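Side-chain contacts in tail protein, 43 kDa (Neisseria meningitidis MC58, PDB 3D37), which is of unknown function but is probably a component of a Mu-like phage tail baseplate carried in the bacterial genome: residues D115-L120 with K128-K133; P166-E169 with T173-V176; I205-D210 with D306-D311. All blocks are in the same frame, centred on the assembly; numbering follows the deposited sequence.

Contact 1: D115-L120 with K128-K133; sequences DAAKKL and KAVVLK
V130 presses both of its methyls against a single turn of the helix that holds A117 and K118, and each branch finds a different surface there. CG1 is the branch set anti to the backbone N (chi1 -170°), and it faces the methyl of A117, with V130 CG1 and A117 CB 3.8 Å apart. It also comes within 4.0 Å of K118 N, so it rests on the helix backbone as well as on a side chain. CG2 leans the other way, lying 4.0 Å from K118 CA and a little farther from the start of the lysine chain. The methine of V130 completes the fit: its CB is 3.8 Å from K118 CG.

The two side chains meet at a slant, the valine fork against the root of the lysine, not its tip. CG of K118 stands anti to its own carbonyl carbon (chi1 -81°), and from there the extended chain runs out beside the strand, CE passing 3.9 Å from V130 O. The apolar part of an exposed lysine thus lies along one flank of the valine, while the small, buried A117 flanks it on the inner side. The contact is by van der Waals packing, chiefly of hydrocarbon groups, without a hydrogen bond between the segments, and the backbones come near each other at one point, K118 and V130.

The same valine also touches L114 and A121, one turn to each side along helix 113-121. A117 continues inward to L155 of helix 151-161 and to V176 of the neighbouring strand. This is the packing of an alpha/beta layer: helix 113-121 lies on one face of a small mixed sheet, here over its outer strand 130-133 and the neighbouring strand 174-177, within the gp44-like second domain.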
loop_
_atom_site.group_PDB
_atom_site.type_symbol
_atom_site.label_atom_id
_atom_site.label_comp_id
_atom_site.label_asym_id
_atom_site.label_seq_id
_atom_site.Cartn_x
_atom_site.Cartn_y
_atom_site.Cartn_z
ATOM N N ASP A 115 53.855 -5.452 -10.817
ATOM C CA ASP A 115 54.612 -4.195 -10.646
ATOM C C ASP A 115 53.934 -2.991 -11.263
ATOM O O ASP A 115 53.941 -1.929 -10.663
ATOM C CB ASP A 115 56.056 -4.311 -11.205
ATOM C CG ASP A 115 56.933 -5.168 -10.345
ATOM O OD1 ASP A 115 56.508 -5.577 -9.212
ATOM O OD2 ASP A 115 58.075 -5.440 -10.806
ATOM N N ALA A 116 53.328 -3.123 -12.430
ATOM C CA ALA A 116 52.475 -2.034 -12.944
ATOM C C ALA A 116 51.217 -1.768 -12.027
ATOM O O ALA A 116 50.716 -0.617 -11.959
ATOM C CB ALA A 116 52.052 -2.323 -14.355
ATOM N N ALA A 117 50.738 -2.790 -11.307
ATOM C CA ALA A 117 49.608 -2.570 -10.356
ATOM C C ALA A 117 50.108 -1.847 -9.101
ATOM O O ALA A 117 49.455 -0.898 -8.629
ATOM C CB ALA A 117 48.918 -3.900 -9.968
ATOM N N LYS A 118 51.249 -2.325 -8.570
ATOM C CA LYS A 118 51.920 -1.736 -7.402
ATOM C C LYS A 118 52.156 -0.262 -7.669
ATOM O O LYS A 118 51.906 0.588 -6.791
ATOM C CB LYS A 118 53.273 -2.442 -7.080
ATOM C CG LYS A 118 53.130 -3.749 -6.280
ATOM C CD LYS A 118 54.410 -4.524 -6.135
ATOM C CE LYS A 118 54.232 -5.735 -5.192
ATOM N NZ LYS A 118 55.525 -6.568 -5.178
ATOM N N LYS A 119 52.594 0.040 -8.884
ATOM C CA LYS A 119 52.911 1.417 -9.260
ATOM C C LYS A 119 51.681 2.254 -9.136
ATOM O O LYS A 119 51.669 3.201 -8.381
ATOM C CB LYS A 119 53.499 1.525 -10.684
ATOM C CG LYS A 119 53.811 2.976 -11.137
ATOM C CD LYS A 119 55.119 3.525 -10.452
ATOM C CE LYS A 119 55.043 5.042 -10.034
ATOM N NZ LYS A 119 55.493 6.015 -11.102
ATOM N N LEU A 120 50.635 1.865 -9.841
ATOM C CA LEU A 120 49.363 2.641 -9.925
ATOM C C LEU A 120 48.628 2.840 -8.611
ATOM O O LEU A 120 47.880 3.801 -8.461
ATOM C CB LEU A 120 48.416 1.991 -10.925
ATOM C CG LEU A 120 48.795 1.927 -12.403
ATOM C CD1 LEU A 120 48.054 0.731 -13.071
ATOM C CD2 LEU A 120 48.469 3.244 -13.089
ATOM N N LYS A 128 47.461 -1.048 1.375
ATOM C CA LYS A 128 48.696 -1.434 2.047
ATOM C C LYS A 128 49.393 -2.677 1.482
ATOM O O LYS A 128 50.512 -2.975 1.904
ATOM C CB LYS A 128 48.437 -1.650 3.535
ATOM C CG LYS A 128 48.222 -0.393 4.352
ATOM C CD LYS A 128 47.734 -0.743 5.746
ATOM C CE LYS A 128 47.528 0.522 6.606
ATOM N NZ LYS A 128 46.575 0.311 7.776
ATOM N N ALA A 129 48.755 -3.405 0.559
ATOM C CA ALA A 129 49.428 -4.470 -0.202
ATOM C C ALA A 129 48.781 -4.639 -1.554
ATOM O O ALA A 129 47.566 -4.430 -1.706
ATOM C CB ALA A 129 49.410 -5.797 0.539
ATOM N N VAL A 130 49.608 -4.992 -2.543
ATOM C CA VAL A 130 49.139 -5.388 -3.868
ATOM C C VAL A 130 49.614 -6.834 -4.131
ATOM O O VAL A 130 50.794 -7.147 -3.992
ATOM C CB VAL A 130 49.637 -4.427 -4.945
ATOM C CG1 VAL A 130 48.961 -4.699 -6.280
ATOM C CG2 VAL A 130 49.419 -2.991 -4.486
ATOM N N VAL A 131 48.688 -7.689 -4.527
ATOM C CA VAL A 131 48.912 -9.116 -4.640
ATOM C C VAL A 131 48.461 -9.536 -6.040
ATOM O O VAL A 131 47.631 -8.846 -6.688
ATOM C CB VAL A 131 48.163 -9.856 -3.479
ATOM C CG1 VAL A 131 47.778 -11.300 -3.826
ATOM C CG2 VAL A 131 49.015 -9.832 -2.194
ATOM N N LEU A 132 49.073 -10.616 -6.542
ATOM C CA LEU A 132 48.725 -11.174 -7.853
ATOM C C LEU A 132 47.996 -12.456 -7.513
ATOM O O LEU A 132 48.440 -13.254 -6.675
ATOM C CB LEU A 132 49.947 -11.376 -8.783
ATOM C CG LEU A 132 49.772 -11.922 -10.223
ATOM C CD1 LEU A 132 49.286 -10.890 -11.211
ATOM C CD2 LEU A 132 51.084 -12.572 -10.751
ATOM N N LYS A 133 46.815 -12.600 -8.099
ATOM C CA LYS A 133 45.975 -13.765 -7.829
ATOM C C LYS A 133 45.925 -14.574 -9.137
ATOM O O LYS A 133 44.891 -14.698 -9.818
ATOM C CB LYS A 133 44.602 -13.293 -7.320
ATOM C CG LYS A 133 44.158 -13.908 -6.023
ATOM C CD LYS A 133 45.017 -13.490 -4.855
ATOM C CE LYS A 133 44.603 -14.219 -3.605
ATOM N NZ LYS A 133 43.272 -13.737 -3.131
#

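Contact 2: P166-E169 with T173-V176; sequences PWLE and TLVV
W167 and V175 bond to each other twice: W167 N gives its hydrogen to V175 O at 2.9 Å, and V175 N returns one to W167 O at 2.7 Å. Toward the turn, past the end of strand 165-168, E169 N adds a bond to T173 O, 2.9 Å. V175 O and T173 O each take an additional CA-H contact, from P166 and L168 respectively. L174 and V176 turn their backbone groups to the other neighbour, V131 and K133 of strand 130-133 and A129 just before it, so the central strand is served on both flanks.

The side-chain polar bonds go outside the two segments: T173 OG1 to D171 OD1, E169 OE1 to K133 NZ; E169 OE2 stays at the edge of the indole, in its plane. W167, its CG held between N and the carbonyl carbon (chi1 63°), lays its indole over V175, whose CG1 makes a CH-pi contact, while V175 CG2 meets E169 CG at 3.3 Å. P166, L168, L174 and V176 share the opposite face, with L168 CD2 3.8 Å from L174 CD1. With only three residues between the segments, this antiparallel pairing is a beta hairpin, strands 165-168 and 174-177.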
loop_
_atom_site.group_PDB
_atom_site.type_symbol
_atom_site.label_atom_id
_atom_site.label_comp_id
_atom_site.label_asym_id
_atom_site.label_seq_id
_atom_site.Cartn_x
_atom_site.Cartn_y
_atom_site.Cartn_z
ATOM N N PRO A 166 41.265 -6.454 -11.904
ATOM C CA PRO A 166 41.521 -5.940 -10.568
ATOM C C PRO A 166 40.319 -6.009 -9.617
ATOM O O PRO A 166 39.191 -5.814 -10.053
ATOM C CB PRO A 166 41.838 -4.469 -10.825
ATOM C CG PRO A 166 40.995 -4.116 -11.957
ATOM C CD PRO A 166 40.842 -5.376 -12.808
ATOM N N TRP A 167 40.580 -6.260 -8.330
ATOM C CA TRP A 167 39.584 -5.975 -7.293
ATOM C C TRP A 167 40.253 -5.717 -5.991
ATOM O O TRP A 167 41.391 -6.114 -5.808
ATOM C CB TRP A 167 38.583 -7.126 -7.136
ATOM C CG TRP A 167 39.172 -8.438 -6.689
ATOM C CD1 TRP A 167 39.275 -8.884 -5.425
ATOM C CD2 TRP A 167 39.703 -9.487 -7.525
ATOM N NE1 TRP A 167 39.861 -10.131 -5.401
ATOM C CE2 TRP A 167 40.110 -10.522 -6.682
ATOM C CE3 TRP A 167 39.870 -9.633 -8.904
ATOM C CZ2 TRP A 167 40.627 -11.698 -7.163
ATOM C CZ3 TRP A 167 40.354 -10.766 -9.378
ATOM C CH2 TRP A 167 40.748 -11.796 -8.534
ATOM N N LEU A 168 39.504 -5.097 -5.078
ATOM C CA LEU A 168 39.855 -5.044 -3.664
ATOM C C LEU A 168 39.308 -6.204 -2.866
ATOM O O LEU A 168 38.145 -6.589 -2.998
ATOM C CB LEU A 168 39.362 -3.726 -3.010
ATOM C CG LEU A 168 40.157 -2.463 -3.279
ATOM C CD1 LEU A 168 41.546 -2.520 -2.581
ATOM C CD2 LEU A 168 40.291 -2.307 -4.774
ATOM N N GLU A 169 40.172 -6.721 -2.000
ATOM C CA GLU A 169 39.828 -7.707 -1.020
ATOM C C GLU A 169 39.320 -7.053 0.239
ATOM O O GLU A 169 39.524 -5.870 0.459
ATOM C CB GLU A 169 41.045 -8.570 -0.678
ATOM C CG GLU A 169 41.584 -9.289 -1.882
ATOM C CD GLU A 169 41.773 -10.775 -1.662
ATOM O OE1 GLU A 169 42.866 -11.198 -1.192
ATOM O OE2 GLU A 169 40.836 -11.529 -2.013
ATOM N N THR A 173 43.524 -4.953 0.460
ATOM C CA THR A 173 44.566 -5.340 -0.537
ATOM C C THR A 173 43.983 -5.262 -1.938
ATOM O O THR A 173 42.872 -5.735 -2.190
ATOM C CB THR A 173 45.035 -6.800 -0.291
ATOM O OG1 THR A 173 45.457 -6.951 1.055
ATOM C CG2 THR A 173 46.145 -7.229 -1.202
ATOM N N LEU A 174 44.731 -4.631 -2.849
ATOM C CA LEU A 174 44.398 -4.628 -4.243
ATOM C C LEU A 174 44.913 -5.967 -4.865
ATOM O O LEU A 174 46.073 -6.362 -4.640
ATOM C CB LEU A 174 45.025 -3.411 -4.899
ATOM C CG LEU A 174 44.869 -3.250 -6.411
ATOM C CD1 LEU A 174 43.395 -3.135 -6.859
ATOM C CD2 LEU A 174 45.718 -2.041 -6.864
ATOM N N VAL A 175 44.042 -6.663 -5.599
ATOM C CA VAL A 175 44.406 -7.904 -6.255
ATOM C C VAL A 175 44.308 -7.625 -7.736
ATOM O O VAL A 175 43.442 -6.871 -8.136
ATOM C CB VAL A 175 43.527 -9.052 -5.843
ATOM C CG1 VAL A 175 43.746 -10.274 -6.748
ATOM C CG2 VAL A 175 43.774 -9.420 -4.401
ATOM N N VAL A 176 45.289 -8.097 -8.526
ATOM C CA VAL A 176 45.092 -8.298 -9.986
ATOM C C VAL A 176 45.181 -9.787 -10.137
ATOM O O VAL A 176 46.068 -10.444 -9.556
ATOM C CB VAL A 176 46.046 -7.534 -10.923
ATOM C CG1 VAL A 176 45.856 -8.007 -12.354
ATOM C CG2 VAL A 176 45.738 -6.046 -10.905
#

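Contact 3: I205-D210 with D306-D311; sequences IEWDTD and DEHGID
I205 reaches its CD1 into the angle between H308 and I310. With I310 the meeting is tip to tip, I205 CD1 and I310 CD1 standing 3.8 Å apart; against H308 the same methyl lies over one face of the imidazole, 4.1 Å from CE1. W207 adds a looser touch from the side, its CH2 corner 4.4 Å from H308 NE2, and there the two rings meet edge to edge.

The first shell is positioned by its own strand and by the adjacent strand 278-285. CG2 of I205 sits 3.4 Å above the plane of the W207 ring, toward its rim, and F278 packs against both residues, meeting the indole edge-to-face. H308 is presented by the turn of the beta hairpin between strands 300-305 and 310-324: its CG stands anti to N (chi1 -152°), throwing the ring toward I205, and D305 OD1 takes its backbone N. G309 and I310 both face D305 there in a G1 beta bulge, with the glycine at positive phi (75°), and G309 N bonds to D306 O.

Farther along, strand 202-208 is followed by an Asx turn, where D208 OD1 accepts from D210 N at 2.8 Å. Residues 205-208 also pair antiparallel with a strand of a second subunit, which carries the sheet across the interface. H78 of that subunit meets the imidazole of H308 with the ring planes at about 55°, and its G74 O is bonded to T209 OG1.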
loop_
_atom_site.group_PDB
_atom_site.type_symbol
_atom_site.label_atom_id
_atom_site.label_comp_id
_atom_site.label_asym_id
_atom_site.label_seq_id
_atom_site.Cartn_x
_atom_site.Cartn_y
_atom_site.Cartn_z
ATOM N N ILE A 205 16.478 -16.647 -12.402
ATOM C CA ILE A 205 17.327 -16.901 -13.536
ATOM C C ILE A 205 16.980 -15.928 -14.682
ATOM O O ILE A 205 15.805 -15.666 -14.957
ATOM C CB ILE A 205 17.193 -18.349 -14.012
ATOM C CG1 ILE A 205 17.201 -19.292 -12.791
ATOM C CG2 ILE A 205 18.204 -18.654 -15.083
ATOM C CD1 ILE A 205 17.599 -20.684 -13.099
ATOM N N GLU A 206 18.018 -15.368 -15.289
ATOM C CA GLU A 206 17.893 -14.486 -16.419
ATOM C C GLU A 206 18.777 -14.886 -17.560
ATOM O O GLU A 206 19.991 -15.086 -17.386
ATOM C CB GLU A 206 18.315 -13.080 -16.061
ATOM C CG GLU A 206 17.651 -12.503 -14.844
ATOM C CD GLU A 206 18.226 -11.134 -14.567
ATOM O OE1 GLU A 206 17.839 -10.222 -15.347
ATOM O OE2 GLU A 206 19.112 -10.985 -13.649
ATOM N N TRP A 207 18.163 -14.968 -18.732
ATOM C CA TRP A 207 18.849 -15.219 -19.954
ATOM C C TRP A 207 18.594 -14.029 -20.873
ATOM O O TRP A 207 17.451 -13.549 -21.024
ATOM C CB TRP A 207 18.287 -16.419 -20.662
ATOM C CG TRP A 207 18.335 -17.716 -20.002
ATOM C CD1 TRP A 207 19.265 -18.717 -20.216
ATOM C CD2 TRP A 207 17.374 -18.246 -19.110
ATOM N NE1 TRP A 207 18.925 -19.827 -19.473
ATOM C CE2 TRP A 207 17.773 -19.563 -18.790
ATOM C CE3 TRP A 207 16.220 -17.734 -18.523
ATOM C CZ2 TRP A 207 17.056 -20.363 -17.918
ATOM C CZ3 TRP A 207 15.506 -18.530 -17.659
ATOM C CH2 TRP A 207 15.927 -19.836 -17.363
ATOM N N ASP A 208 19.655 -13.610 -21.526
ATOM C CA ASP A 208 19.646 -12.421 -22.348
ATOM C C ASP A 208 20.503 -12.696 -23.583
ATOM O O ASP A 208 21.631 -13.127 -23.460
ATOM C CB ASP A 208 20.232 -11.298 -21.505
ATOM C CG ASP A 208 20.283 -10.026 -22.215
ATOM O OD1 ASP A 208 20.938 -9.975 -23.262
ATOM O OD2 ASP A 208 19.671 -9.059 -21.714
ATOM N N THR A 209 19.965 -12.440 -24.763
ATOM C CA THR A 209 20.665 -12.703 -26.013
ATOM C C THR A 209 21.178 -11.424 -26.715
ATOM O O THR A 209 21.541 -11.434 -27.890
ATOM C CB THR A 209 19.736 -13.486 -26.936
ATOM O OG1 THR A 209 18.579 -12.695 -27.228
ATOM C CG2 THR A 209 19.256 -14.799 -26.256
ATOM N N ASP A 210 21.228 -10.320 -25.988
ATOM C CA ASP A 210 21.717 -9.053 -26.517
ATOM C C ASP A 210 23.032 -9.128 -27.307
ATOM O O ASP A 210 23.198 -8.519 -28.368
ATOM C CB ASP A 210 22.012 -8.130 -25.337
ATOM C CG ASP A 210 21.091 -6.970 -25.263
ATOM O OD1 ASP A 210 20.534 -6.769 -24.142
ATOM O OD2 ASP A 210 20.965 -6.247 -26.313
ATOM N N ASP A 306 15.847 -29.776 -8.236
ATOM C CA ASP A 306 15.184 -30.909 -8.908
ATOM C C ASP A 306 13.987 -30.485 -9.760
ATOM O O ASP A 306 13.839 -30.965 -10.874
ATOM C CB ASP A 306 14.769 -31.982 -7.894
ATOM C CG ASP A 306 15.961 -32.849 -7.418
ATOM O OD1 ASP A 306 17.087 -32.683 -7.892
ATOM O OD2 ASP A 306 15.749 -33.724 -6.554
ATOM N N GLU A 307 13.150 -29.585 -9.251
ATOM C CA GLU A 307 12.014 -29.036 -10.035
ATOM C C GLU A 307 12.464 -28.554 -11.409
ATOM O O GLU A 307 11.870 -28.905 -12.416
ATOM C CB GLU A 307 11.339 -27.854 -9.325
ATOM C CG GLU A 307 10.328 -28.232 -8.326
ATOM C CD GLU A 307 9.825 -27.044 -7.466
ATOM O OE1 GLU A 307 9.779 -25.881 -7.948
ATOM O OE2 GLU A 307 9.499 -27.307 -6.281
ATOM N N HIS A 308 13.526 -27.770 -11.437
ATOM C CA HIS A 308 14.046 -27.152 -12.663
ATOM C C HIS A 308 15.032 -28.051 -13.450
ATOM O O HIS A 308 15.437 -27.732 -14.557
ATOM C CB HIS A 308 14.768 -25.868 -12.248
ATOM C CG HIS A 308 14.787 -24.791 -13.290
ATOM N ND1 HIS A 308 14.082 -23.620 -13.143
ATOM C CD2 HIS A 308 15.439 -24.693 -14.476
ATOM C CE1 HIS A 308 14.283 -22.849 -14.197
ATOM N NE2 HIS A 308 15.109 -23.471 -15.018
ATOM N N GLY A 309 15.474 -29.150 -12.866
ATOM C CA GLY A 309 16.507 -29.961 -13.493
ATOM C C GLY A 309 17.896 -29.378 -13.411
ATOM O O GLY A 309 18.738 -29.718 -14.207
ATOM N N ILE A 310 18.167 -28.482 -12.464
ATOM C CA ILE A 310 19.550 -27.985 -12.291
ATOM C C ILE A 310 20.324 -28.825 -11.277
ATOM O O ILE A 310 19.842 -29.112 -10.196
ATOM C CB ILE A 310 19.597 -26.521 -11.818
ATOM C CG1 ILE A 310 18.881 -25.609 -12.813
ATOM C CG2 ILE A 310 21.062 -26.042 -11.583
ATOM C CD1 ILE A 310 18.683 -24.195 -12.278
ATOM N N ASP A 311 21.532 -29.197 -11.641
ATOM C CA ASP A 311 22.496 -29.785 -10.723
ATOM C C ASP A 311 23.864 -29.483 -11.322
ATOM O O ASP A 311 24.332 -30.195 -12.189
ATOM C CB ASP A 311 22.291 -31.302 -10.592
ATOM C CG ASP A 311 23.271 -31.935 -9.623
ATOM O OD1 ASP A 311 24.344 -31.343 -9.398
ATOM O OD2 ASP A 311 22.986 -33.019 -9.086
#

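Overall arrangement
Contacts 1 and 2 serve one small sheet, their centres about 8 Å apart. Strands 130-133 and 174-177 are neighbours in it: V131 N probably bonds to L174 O and K133 N to V176 O. Contact 2 is the buried member, where main-chain hydrogen bonds do most of the work; contact 1 is partly buried and joins a helix to that sheet mainly by hydrocarbon packing. Contact 3 lies far off, its centre about 38 Å from that of contact 1 and on the opposite side of the chain's centre. It too is apolar and partly buried, but it brings together elements distant in sequence, and unlike contacts 1 and 2 it borders two other subunits.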